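Long-range contact in guanidinopropionase (Pseudomonas aeruginosa, PDB 3NIQ), which hydrolyses 3-guanidinopropanoate to beta-alanine and urea, using two manganese ions per subunit: residues R227-V241 with G271-V285. Residues are numbered along the deposited sequence; the frame is centred on the assembly and turned at random.
With MN (manganese (II) ion), chain D; MN (manganese (II) ion), chain E.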
loop_
_atom_site.group_PDB
_atom_site.type_symbol
_atom_site.label_atom_id
_atom_site.label_comp_id
_atom_site.label_asym_id
_atom_site.label_seq_id
_atom_site.Cartn_x
_atom_site.Cartn_y
_atom_site.Cartn_z
ATOM N N ARG A 227 -14.462 -3.838 -37.183
ATOM C CA ARG A 227 -13.719 -3.845 -38.456
ATOM C C ARG A 227 -14.603 -3.370 -39.603
ATOM O O ARG A 227 -14.128 -2.713 -40.529
ATOM C CB ARG A 227 -13.158 -5.229 -38.779
ATOM C CG ARG A 227 -12.108 -5.713 -37.799
ATOM C CD ARG A 227 -11.575 -7.073 -38.227
ATOM N NE ARG A 227 -10.894 -6.985 -39.515
ATOM C CZ ARG A 227 -9.572 -6.916 -39.679
ATOM N NH1 ARG A 227 -8.744 -6.937 -38.639
ATOM N NH2 ARG A 227 -9.069 -6.833 -40.906
ATOM N N ARG A 228 -15.890 -3.705 -39.529
ATOM C CA ARG A 228 -16.873 -3.194 -40.483
ATOM C C ARG A 228 -16.928 -1.669 -40.462
ATOM O O ARG A 228 -16.983 -1.033 -41.517
ATOM C CB ARG A 228 -18.271 -3.755 -40.185
ATOM C CG ARG A 228 -19.293 -3.451 -41.292
ATOM C CD ARG A 228 -20.727 -3.686 -40.853
ATOM N NE ARG A 228 -21.132 -2.840 -39.725
ATOM C CZ ARG A 228 -21.477 -1.553 -39.805
ATOM N NH1 ARG A 228 -21.461 -0.920 -40.968
ATOM N NH2 ARG A 228 -21.837 -0.894 -38.703
ATOM N N VAL A 229 -16.922 -1.076 -39.267
ATOM C CA VAL A 229 -17.036 0.386 -39.154
ATOM C C VAL A 229 -15.865 1.121 -39.776
ATOM O O VAL A 229 -16.052 2.097 -40.506
ATOM C CB VAL A 229 -17.204 0.868 -37.666
ATOM C CG1 VAL A 229 -16.896 2.388 -37.530
ATOM C CG2 VAL A 229 -18.613 0.563 -37.143
ATOM N N VAL A 230 -14.648 0.688 -39.447
ATOM C CA VAL A 230 -13.449 1.416 -39.871
ATOM C C VAL A 230 -13.041 1.008 -41.282
ATOM O O VAL A 230 -12.381 1.770 -41.983
ATOM C CB VAL A 230 -12.254 1.238 -38.873
ATOM C CG1 VAL A 230 -12.671 1.675 -37.450
ATOM C CG2 VAL A 230 -11.751 -0.203 -38.864
ATOM N N GLY A 231 -13.444 -0.193 -41.690
ATOM C CA GLY A 231 -13.155 -0.665 -43.045
ATOM C C GLY A 231 -11.673 -0.658 -43.397
ATOM O O GLY A 231 -10.813 -1.039 -42.576
ATOM N N ALA A 232 -11.367 -0.223 -44.621
ATOM C CA ALA A 232 -9.987 -0.282 -45.129
ATOM C C ALA A 232 -9.269 1.064 -44.998
ATOM O O ALA A 232 -8.100 1.179 -45.370
ATOM C CB ALA A 232 -9.968 -0.788 -46.604
ATOM N N GLY A 233 -9.952 2.062 -44.434
ATOM C CA GLY A 233 -9.393 3.424 -44.316
ATOM C C GLY A 233 -8.333 3.599 -43.242
ATOM O O GLY A 233 -8.094 2.685 -42.430
ATOM N N PRO A 234 -7.656 4.759 -43.249
ATOM C CA PRO A 234 -6.644 5.076 -42.234
ATOM C C PRO A 234 -7.277 5.055 -40.847
ATOM O O PRO A 234 -8.321 5.684 -40.637
ATOM C CB PRO A 234 -6.216 6.504 -42.593
ATOM C CG PRO A 234 -7.253 7.007 -43.611
ATOM C CD PRO A 234 -7.747 5.805 -44.293
ATOM N N THR A 235 -6.668 4.324 -39.915
ATOM C CA THR A 235 -7.325 4.057 -38.638
ATOM C C THR A 235 -6.384 4.186 -37.462
ATOM O O THR A 235 -5.277 3.684 -37.493
ATOM C CB THR A 235 -7.967 2.670 -38.614
ATOM O OG1 THR A 235 -8.877 2.555 -39.706
ATOM C CG2 THR A 235 -8.727 2.440 -37.304
ATOM N N TYR A 236 -6.846 4.881 -36.426
ATOM C CA TYR A 236 -6.073 5.076 -35.224
ATOM C C TYR A 236 -6.704 4.253 -34.115
ATOM O O TYR A 236 -7.930 4.142 -34.027
ATOM C CB TYR A 236 -6.090 6.561 -34.873
ATOM C CG TYR A 236 -5.210 7.000 -33.730
ATOM C CD1 TYR A 236 -3.949 7.555 -33.972
ATOM C CD2 TYR A 236 -5.659 6.928 -32.394
ATOM C CE1 TYR A 236 -3.135 7.994 -32.915
ATOM C CE2 TYR A 236 -4.848 7.371 -31.329
ATOM C CZ TYR A 236 -3.590 7.903 -31.601
ATOM O OH TYR A 236 -2.780 8.359 -30.573
ATOM N N VAL A 237 -5.878 3.685 -33.244
ATOM C CA VAL A 237 -6.427 2.967 -32.084
ATOM C C VAL A 237 -6.090 3.707 -30.816
ATOM O O VAL A 237 -4.926 3.954 -30.504
ATOM C CB VAL A 237 -5.913 1.517 -31.995
ATOM C CG1 VAL A 237 -6.576 0.796 -30.817
ATOM C CG2 VAL A 237 -6.187 0.786 -33.292
ATOM N N SER A 238 -7.115 4.070 -30.063
ATOM C CA SER A 238 -6.879 4.751 -28.825
ATOM C C SER A 238 -7.448 3.920 -27.664
ATOM O O SER A 238 -8.652 3.653 -27.605
ATOM C CB SER A 238 -7.525 6.136 -28.875
ATOM O OG SER A 238 -7.301 6.825 -27.668
ATOM N N PHE A 239 -6.579 3.554 -26.729
ATOM C CA PHE A 239 -6.947 2.650 -25.649
ATOM C C PHE A 239 -6.884 3.358 -24.286
ATOM O O PHE A 239 -5.792 3.676 -23.790
ATOM C CB PHE A 239 -5.999 1.435 -25.671
ATOM C CG PHE A 239 -6.429 0.324 -24.758
ATOM C CD1 PHE A 239 -7.255 -0.698 -25.223
ATOM C CD2 PHE A 239 -6.016 0.310 -23.420
ATOM C CE1 PHE A 239 -7.673 -1.742 -24.358
ATOM C CE2 PHE A 239 -6.436 -0.708 -22.550
ATOM C CZ PHE A 239 -7.255 -1.736 -23.013
ATOM N N ASP A 240 -8.049 3.602 -23.691
ATOM C CA ASP A 240 -8.133 4.211 -22.376
ATOM C C ASP A 240 -8.237 3.032 -21.399
ATOM O O ASP A 240 -9.151 2.217 -21.504
ATOM C CB ASP A 240 -9.356 5.157 -22.321
ATOM C CG ASP A 240 -9.591 5.791 -20.943
ATOM O OD1 ASP A 240 -9.102 5.272 -19.912
ATOM O OD2 ASP A 240 -10.305 6.823 -20.871
ATOM N N VAL A 241 -7.282 2.925 -20.480
ATOM C CA VAL A 241 -7.201 1.753 -19.627
ATOM C C VAL A 241 -8.426 1.628 -18.729
ATOM O O VAL A 241 -8.703 0.550 -18.236
ATOM C CB VAL A 241 -5.899 1.674 -18.780
ATOM C CG1 VAL A 241 -4.639 1.577 -19.674
ATOM C CG2 VAL A 241 -5.796 2.845 -17.805
ATOM N N GLY A 271 -7.311 -8.877 -32.910
ATOM C CA GLY A 271 -8.239 -8.974 -34.045
ATOM C C GLY A 271 -8.263 -7.748 -34.952
ATOM O O GLY A 271 -8.955 -7.737 -35.985
ATOM N N LEU A 272 -7.490 -6.723 -34.590
ATOM C CA LEU A 272 -7.339 -5.536 -35.426
ATOM C C LEU A 272 -6.224 -5.694 -36.465
ATOM O O LEU A 272 -5.944 -4.773 -37.240
ATOM C CB LEU A 272 -7.096 -4.295 -34.568
ATOM C CG LEU A 272 -8.234 -3.955 -33.606
ATOM C CD1 LEU A 272 -7.937 -2.683 -32.816
ATOM C CD2 LEU A 272 -9.543 -3.802 -34.337
ATOM N N ARG A 273 -5.578 -6.860 -36.463
ATOM C CA ARG A 273 -4.473 -7.109 -37.364
ATOM C C ARG A 273 -4.925 -6.971 -38.829
ATOM O O ARG A 273 -6.049 -7.359 -39.184
ATOM C CB ARG A 273 -3.925 -8.513 -37.130
ATOM C CG ARG A 273 -2.614 -8.766 -37.848
ATOM C CD ARG A 273 -2.278 -10.239 -37.828
ATOM N NE ARG A 273 -0.945 -10.460 -38.379
ATOM C CZ ARG A 273 -0.287 -11.609 -38.271
ATOM N NH1 ARG A 273 -0.861 -12.625 -37.644
ATOM N NH2 ARG A 273 0.932 -11.734 -38.792
ATOM N N GLY A 274 -4.068 -6.382 -39.658
ATOM C CA GLY A 274 -4.398 -6.190 -41.079
ATOM C C GLY A 274 -4.992 -4.832 -41.454
ATOM O O GLY A 274 -4.925 -4.419 -42.607
ATOM N N LEU A 275 -5.568 -4.132 -40.484
ATOM C CA LEU A 275 -6.122 -2.822 -40.750
ATOM C C LEU A 275 -5.022 -1.836 -41.117
ATOM O O LEU A 275 -3.845 -2.059 -40.818
ATOM C CB LEU A 275 -6.892 -2.311 -39.517
ATOM C CG LEU A 275 -8.155 -3.121 -39.177
ATOM C CD1 LEU A 275 -8.791 -2.642 -37.896
ATOM C CD2 LEU A 275 -9.174 -3.084 -40.284
ATOM N N ASP A 276 -5.406 -0.744 -41.763
ATOM C CA ASP A 276 -4.454 0.318 -42.033
ATOM C C ASP A 276 -4.302 1.242 -40.806
ATOM O O ASP A 276 -4.971 2.278 -40.687
ATOM C CB ASP A 276 -4.828 1.100 -43.298
ATOM C CG ASP A 276 -3.837 2.218 -43.596
ATOM O OD1 ASP A 276 -2.652 2.048 -43.262
ATOM O OD2 ASP A 276 -4.241 3.268 -44.140
ATOM N N LEU A 277 -3.417 0.843 -39.902
ATOM C CA LEU A 277 -3.250 1.512 -38.608
ATOM C C LEU A 277 -2.175 2.565 -38.725
ATOM O O LEU A 277 -1.037 2.250 -39.071
ATOM C CB LEU A 277 -2.881 0.495 -37.510
ATOM C CG LEU A 277 -3.931 -0.538 -37.077
ATOM C CD1 LEU A 277 -3.463 -1.367 -35.883
ATOM C CD2 LEU A 277 -5.262 0.125 -36.734
ATOM N N VAL A 278 -2.537 3.812 -38.444
ATOM C CA VAL A 278 -1.630 4.938 -38.668
ATOM C C VAL A 278 -1.114 5.549 -37.359
ATOM O O VAL A 278 -0.299 6.453 -37.368
ATOM C CB VAL A 278 -2.286 6.041 -39.520
ATOM C CG1 VAL A 278 -2.883 5.433 -40.789
ATOM C CG2 VAL A 278 -3.347 6.794 -38.726
ATOM N N GLY A 279 -1.581 5.017 -36.241
ATOM C CA GLY A 279 -1.055 5.404 -34.940
ATOM C C GLY A 279 -1.903 4.768 -33.863
ATOM O O GLY A 279 -2.963 4.214 -34.148
ATOM N N ALA A 280 -1.433 4.837 -32.621
ATOM C CA ALA A 280 -2.210 4.310 -31.518
ATOM C C ALA A 280 -1.722 4.928 -30.238
ATOM O O ALA A 280 -0.613 5.458 -30.189
ATOM C CB ALA A 280 -2.108 2.768 -31.464
ATOM N N ASP A 281 -2.551 4.891 -29.199
ATOM C CA ASP A 281 -2.102 5.333 -27.898
ATOM C C ASP A 281 -2.733 4.511 -26.769
ATOM O O ASP A 281 -3.745 3.823 -26.976
ATOM C CB ASP A 281 -2.336 6.851 -27.688
ATOM C CG ASP A 281 -3.802 7.246 -27.800
ATOM O OD1 ASP A 281 -4.659 6.502 -27.285
ATOM O OD2 ASP A 281 -4.095 8.321 -28.382
ATOM N N VAL A 282 -2.110 4.606 -25.590
ATOM C CA VAL A 282 -2.585 3.969 -24.364
ATOM C C VAL A 282 -2.626 5.081 -23.333
ATOM O O VAL A 282 -1.581 5.606 -22.939
ATOM C CB VAL A 282 -1.617 2.862 -23.880
ATOM C CG1 VAL A 282 -2.118 2.254 -22.595
ATOM C CG2 VAL A 282 -1.468 1.752 -24.948
ATOM N N VAL A 283 -3.824 5.478 -22.915
ATOM C CA VAL A 283 -3.936 6.685 -22.086
ATOM C C VAL A 283 -4.587 6.382 -20.748
ATOM O O VAL A 283 -5.127 5.308 -20.580
ATOM C CB VAL A 283 -4.747 7.783 -22.805
ATOM C CG1 VAL A 283 -4.027 8.202 -24.067
ATOM C CG2 VAL A 283 -6.208 7.310 -23.098
ATOM N N GLU A 284 -4.471 7.338 -19.824
ATOM C CA GLU A 284 -5.123 7.358 -18.498
ATOM C C GLU A 284 -4.490 6.407 -17.466
ATOM O O GLU A 284 -5.082 6.161 -16.411
ATOM C CB GLU A 284 -6.666 7.138 -18.589
ATOM C CG GLU A 284 -7.445 8.199 -19.387
ATOM C CD GLU A 284 -7.524 9.557 -18.681
ATOM O OE1 GLU A 284 -7.025 9.695 -17.537
ATOM O OE2 GLU A 284 -8.055 10.507 -19.287
ATOM N N VAL A 285 -3.302 5.876 -17.748
ATOM C CA VAL A 285 -2.541 5.219 -16.668
ATOM C C VAL A 285 -2.154 6.263 -15.624
ATOM O O VAL A 285 -1.486 7.230 -15.940
ATOM C CB VAL A 285 -1.270 4.499 -17.168
ATOM C CG1 VAL A 285 -0.508 3.861 -15.989
ATOM C CG2 VAL A 285 -1.643 3.381 -18.205
HETATM MN MN MN D . -10.926 8.387 -22.237
HETATM MN MN MN E . -12.386 6.832 -19.898
HETATM O O HOH W 1 -8.252 -0.150 -42.177
HETATM O O HOH W 2 -6.209 3.058 -46.010
HETATM O O HOH W 3 0.013 8.069 -31.011
HETATM O O HOH W 4 -12.514 8.976 -20.508
#
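Two hydroxyls of 227-241 converge on the carboxylate of D281: S238 OG gives its proton to D281 OD1 at 2.7 Å on the syn lone pair, and Y236 OH reaches D281 OD2 at 2.6 Å from above the carboxylate plane. D281 OD2 lies at the edge of the Y236 ring, in its plane, and the ring and carboxylate planes stand 69° apart, while the backbone of G279 and A280 lies over one ring face, A280 N 3.6 Å from Y236 CE1. S238 OG also bonds H126 NE2, so S238 is a second-shell residue of the metal site and D281 stands behind it. Strands 235-240 and 277-283 run parallel, 4° between their axes, as neighbours at the centre of the arginase-family alpha/beta sheet, joined by a beta-alpha-beta crossover through helix 262-270. On the other sheet face V237 CG2 packs on L277 CD2 (3.6 Å) and meets L272 CD1 tip to tip. At the strand's C-terminal end D240 OD2 bridges the two manganese ions, at 2.2 and 2.3 Å, with E284 CB 3.3 Å from D240 OD1. Near the strands' N-terminal end, R227, in the last turn of helix 211-230, donates through NH1, in its guanidinium plane, to G271 O and R273 O of the loop after helix 262-270, each 2.8 Å away, and L275 CD2 lies over one face of that group, toward its rim.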